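Local coordinates for protein kcn28 (Kitasatospora, PDB 6J31) that belongs to the GT-B clan of two-domain folds, with a C-terminal domain like that of the erythromycin biosynthesis protein CIII family, at residues W259-Q264 / P279-H284. Numbering follows the deposited sequence.
Sequences WHLVLQ and PNVEVH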
ATOM      1  N   TRP A 259       0.593  16.478 -26.578  1.00 83.61           N
ATOM      2  CA  TRP A 259       0.718  15.769 -25.316  1.00 80.03           C
ATOM      3  C   TRP A 259       1.897  16.356 -24.559  1.00 77.05           C
ATOM      4  O   TRP A 259       2.909  16.722 -25.163  1.00 77.55           O
ATOM      5  CB  TRP A 259       0.947  14.269 -25.527  1.00 79.67           C
ATOM      6  CG  TRP A 259      -0.286  13.444 -25.700  1.00 78.70           C
ATOM      7  CD1 TRP A 259      -1.010  13.280 -26.842  1.00 78.52           C
ATOM      8  CD2 TRP A 259      -0.926  12.644 -24.699  1.00 77.83           C
ATOM      9  NE1 TRP A 259      -2.071  12.438 -26.613  1.00 78.39           N
ATOM     10  CE2 TRP A 259      -2.041  12.033 -25.305  1.00 77.70           C
ATOM     11  CE3 TRP A 259      -0.669  12.392 -23.349  1.00 77.11           C
ATOM     12  CZ2 TRP A 259      -2.896  11.184 -24.606  1.00 76.51           C
ATOM     13  CZ3 TRP A 259      -1.519  11.552 -22.658  1.00 76.29           C
ATOM     14  CH2 TRP A 259      -2.619  10.958 -23.286  1.00 76.18           C
ATOM     15  N   HIS A 260       1.768  16.451 -23.240  1.00 73.58           N
ATOM     16  CA  HIS A 260       2.888  16.825 -22.392  1.00 69.51           C
ATOM     17  C   HIS A 260       3.158  15.698 -21.412  1.00 64.92           C
ATOM     18  O   HIS A 260       2.247  15.247 -20.709  1.00 63.68           O
ATOM     19  CB  HIS A 260       2.645  18.131 -21.638  1.00 69.96           C
ATOM     20  CG  HIS A 260       3.857  18.624 -20.911  1.00 70.73           C
ATOM     21  ND1 HIS A 260       4.888  19.281 -21.547  1.00 71.11           N
ATOM     22  CD2 HIS A 260       4.220  18.527 -19.610  1.00 70.13           C
ATOM     23  CE1 HIS A 260       5.825  19.584 -20.667  1.00 70.91           C
ATOM     24  NE2 HIS A 260       5.444  19.136 -19.484  1.00 70.26           N
ATOM     25  N   LEU A 261       4.407  15.246 -21.373  1.00 62.64           N
ATOM     26  CA  LEU A 261       4.824  14.143 -20.522  1.00 59.55           C
ATOM     27  C   LEU A 261       5.500  14.681 -19.269  1.00 55.52           C
ATOM     28  O   LEU A 261       6.425  15.496 -19.356  1.00 54.39           O
ATOM     29  CB  LEU A 261       5.773  13.214 -21.280  1.00 60.50           C
ATOM     30  CG  LEU A 261       6.677  12.291 -20.461  1.00 59.32           C
ATOM     31  CD1 LEU A 261       5.858  11.327 -19.626  1.00 58.56           C
ATOM     32  CD2 LEU A 261       7.607  11.529 -21.385  1.00 60.32           C
ATOM     33  N   VAL A 262       5.030  14.229 -18.110  1.00 52.85           N
ATOM     34  CA  VAL A 262       5.678  14.480 -16.829  1.00 50.08           C
ATOM     35  C   VAL A 262       6.284  13.155 -16.400  1.00 51.92           C
ATOM     36  O   VAL A 262       5.564  12.228 -16.013  1.00 52.46           O
ATOM     37  CB  VAL A 262       4.701  15.007 -15.770  1.00 46.22           C
ATOM     38  CG1 VAL A 262       5.403  15.110 -14.417  1.00 43.99           C
ATOM     39  CG2 VAL A 262       4.116  16.345 -16.187  1.00 45.66           C
ATOM     40  N   LEU A 263       7.603  13.061 -16.469  1.00 54.63           N
ATOM     41  CA  LEU A 263       8.315  11.808 -16.256  1.00 57.10           C
ATOM     42  C   LEU A 263       9.001  11.871 -14.897  1.00 58.79           C
ATOM     43  O   LEU A 263       9.974  12.611 -14.719  1.00 59.16           O
ATOM     44  CB  LEU A 263       9.319  11.574 -17.386  1.00 57.88           C
ATOM     45  CG  LEU A 263      10.189  10.318 -17.338  1.00 57.70           C
ATOM     46  CD1 LEU A 263       9.378   9.114 -16.905  1.00 56.98           C
ATOM     47  CD2 LEU A 263      10.826  10.070 -18.699  1.00 57.39           C
ATOM     48  N   GLN A 264       8.511  11.075 -13.950  1.00 59.66           N
ATOM     49  CA  GLN A 264       9.097  10.999 -12.618  1.00 62.04           C
ATOM     50  C   GLN A 264       9.994   9.768 -12.595  1.00 62.24           C
ATOM     51  O   GLN A 264       9.512   8.636 -12.687  1.00 62.06           O
ATOM     52  CB  GLN A 264       8.016  10.939 -11.543  1.00 65.18           C
ATOM     53  CG  GLN A 264       8.528  11.280 -10.154  1.00 68.00           C
ATOM     54  CD  GLN A 264       8.124  10.271  -9.105  1.00 69.60           C
ATOM     55  OE1 GLN A 264       7.556  10.633  -8.072  1.00 70.80           O
ATOM     56  NE2 GLN A 264       8.420   9.000  -9.354  1.00 69.50           N
ATOM     57  N   PRO A 279      11.079  19.352 -26.108  1.00 78.27           N
ATOM     58  CA  PRO A 279      10.150  20.270 -25.433  1.00 76.21           C
ATOM     59  C   PRO A 279       8.918  19.583 -24.889  1.00 75.13           C
ATOM     60  O   PRO A 279       8.220  20.169 -24.057  1.00 74.35           O
ATOM     61  CB  PRO A 279       9.763  21.254 -26.534  1.00 76.06           C
ATOM     62  CG  PRO A 279       9.947  20.472 -27.801  1.00 76.59           C
ATOM     63  CD  PRO A 279      11.161  19.618 -27.554  1.00 77.31           C
ATOM     64  N   ASN A 280       8.611  18.370 -25.330  1.00 74.79           N
ATOM     65  CA  ASN A 280       7.458  17.674 -24.781  1.00 74.08           C
ATOM     66  C   ASN A 280       7.672  17.231 -23.333  1.00 70.57           C
ATOM     67  O   ASN A 280       6.741  17.271 -22.524  1.00 68.81           O
ATOM     68  CB  ASN A 280       7.112  16.477 -25.665  1.00 76.00           C
ATOM     69  CG  ASN A 280       5.808  16.679 -26.333  1.00 77.24           C
ATOM     70  OD1 ASN A 280       5.309  17.801 -26.341  1.00 77.59           O
ATOM     71  ND2 ASN A 280       5.223  15.617 -26.876  1.00 77.32           N
ATOM     72  N   VAL A 281       8.884  16.807 -22.975  1.00 68.49           N
ATOM     73  CA  VAL A 281       9.120  16.079 -21.733  1.00 64.47           C
ATOM     74  C   VAL A 281       9.657  17.018 -20.660  1.00 62.40           C
ATOM     75  O   VAL A 281      10.500  17.881 -20.935  1.00 65.52           O
ATOM     76  CB  VAL A 281      10.092  14.910 -21.982  1.00 62.65           C
ATOM     77  CG1 VAL A 281      10.275  14.071 -20.709  1.00 60.85           C
ATOM     78  CG2 VAL A 281       9.588  14.081 -23.136  1.00 62.48           C
ATOM     79  N   GLU A 282       9.138  16.880 -19.439  1.00 58.88           N
ATOM     80  CA  GLU A 282       9.716  17.527 -18.269  1.00 56.28           C
ATOM     81  C   GLU A 282       9.959  16.408 -17.272  1.00 54.18           C
ATOM     82  O   GLU A 282       9.085  15.560 -17.060  1.00 56.02           O
ATOM     83  CB  GLU A 282       8.819  18.644 -17.692  1.00 56.47           C
ATOM     84  CG  GLU A 282       7.736  18.206 -16.726  1.00 55.21           C
ATOM     85  CD  GLU A 282       6.848  19.352 -16.287  1.00 53.46           C
ATOM     86  OE1 GLU A 282       6.425  20.153 -17.146  1.00 52.87           O
ATOM     87  OE2 GLU A 282       6.590  19.467 -15.073  1.00 52.82           O
ATOM     88  N   VAL A 283      11.168  16.358 -16.726  1.00 51.77           N
ATOM     89  CA  VAL A 283      11.608  15.247 -15.894  1.00 49.22           C
ATOM     90  C   VAL A 283      11.799  15.735 -14.468  1.00 48.55           C
ATOM     91  O   VAL A 283      12.262  16.859 -14.242  1.00 47.92           O
ATOM     92  CB  VAL A 283      12.890  14.614 -16.470  1.00 47.73           C
ATOM     93  CG1 VAL A 283      13.459  13.605 -15.519  1.00 46.68           C
ATOM     94  CG2 VAL A 283      12.564  13.922 -17.780  1.00 47.34           C
ATOM     95  N   HIS A 284      11.416  14.895 -13.510  1.00 48.70           N
ATOM     96  CA  HIS A 284      11.576  15.181 -12.095  1.00 48.88           C
ATOM     97  C   HIS A 284      12.036  13.919 -11.388  1.00 50.65           C
ATOM     98  O   HIS A 284      11.804  12.803 -11.856  1.00 51.85           O
ATOM     99  CB  HIS A 284      10.272  15.660 -11.444  1.00 47.51           C
ATOM    100  CG  HIS A 284       9.670  16.869 -12.087  1.00 46.01           C
ATOM    101  ND1 HIS A 284       9.630  18.097 -11.462  1.00 44.71           N
ATOM    102  CD2 HIS A 284       9.067  17.036 -13.287  1.00 45.35           C
ATOM    103  CE1 HIS A 284       9.039  18.971 -12.256  1.00 45.49           C
ATOM    104  NE2 HIS A 284       8.686  18.353 -13.369  1.00 45.92           N
TER
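The H260 imidazole has N280 O over one face, too far off the ring plane to bond ND1, and P279 O and E282 OE1 at its edge; this is the parallel pair at one edge of the C-terminal sheet of a GT-B fold, where 281-284 is the outermost strand. With CG anti to the backbone N (chi1 -172°), the ring reaches across to the neighbouring strand, and NE2 donates to E282 OE1 at 2.7 Å. Ring and carboxylate stand 81° apart, and the donor meets OE1 from above the carboxylate plane. E282 OE2 accepts H284 NE2 (2.9 Å), which comes in on the anti side, tilted from that plane; W221 NE1 is a further donor to it, so the glutamate is gripped at both oxygens. V262 CG2 lies alongside this carboxylate.

On the other face of the sheet, L261 CD2 sits 3.7 Å from both V281 methyls, while L263 CB packs on V283 CG2; helix 243-253 covers this apolar side through V250. N280 turns its amide beside W259 O without bonding to it; ND2 donates instead to F253 O. Between the strands, L261 N reaches N280 O at a long 3.3 Å, E282 N bonds to L261 O, and H284 N to L263 O; the L263 N to E282 O bond is 3.0 Å, at 177°.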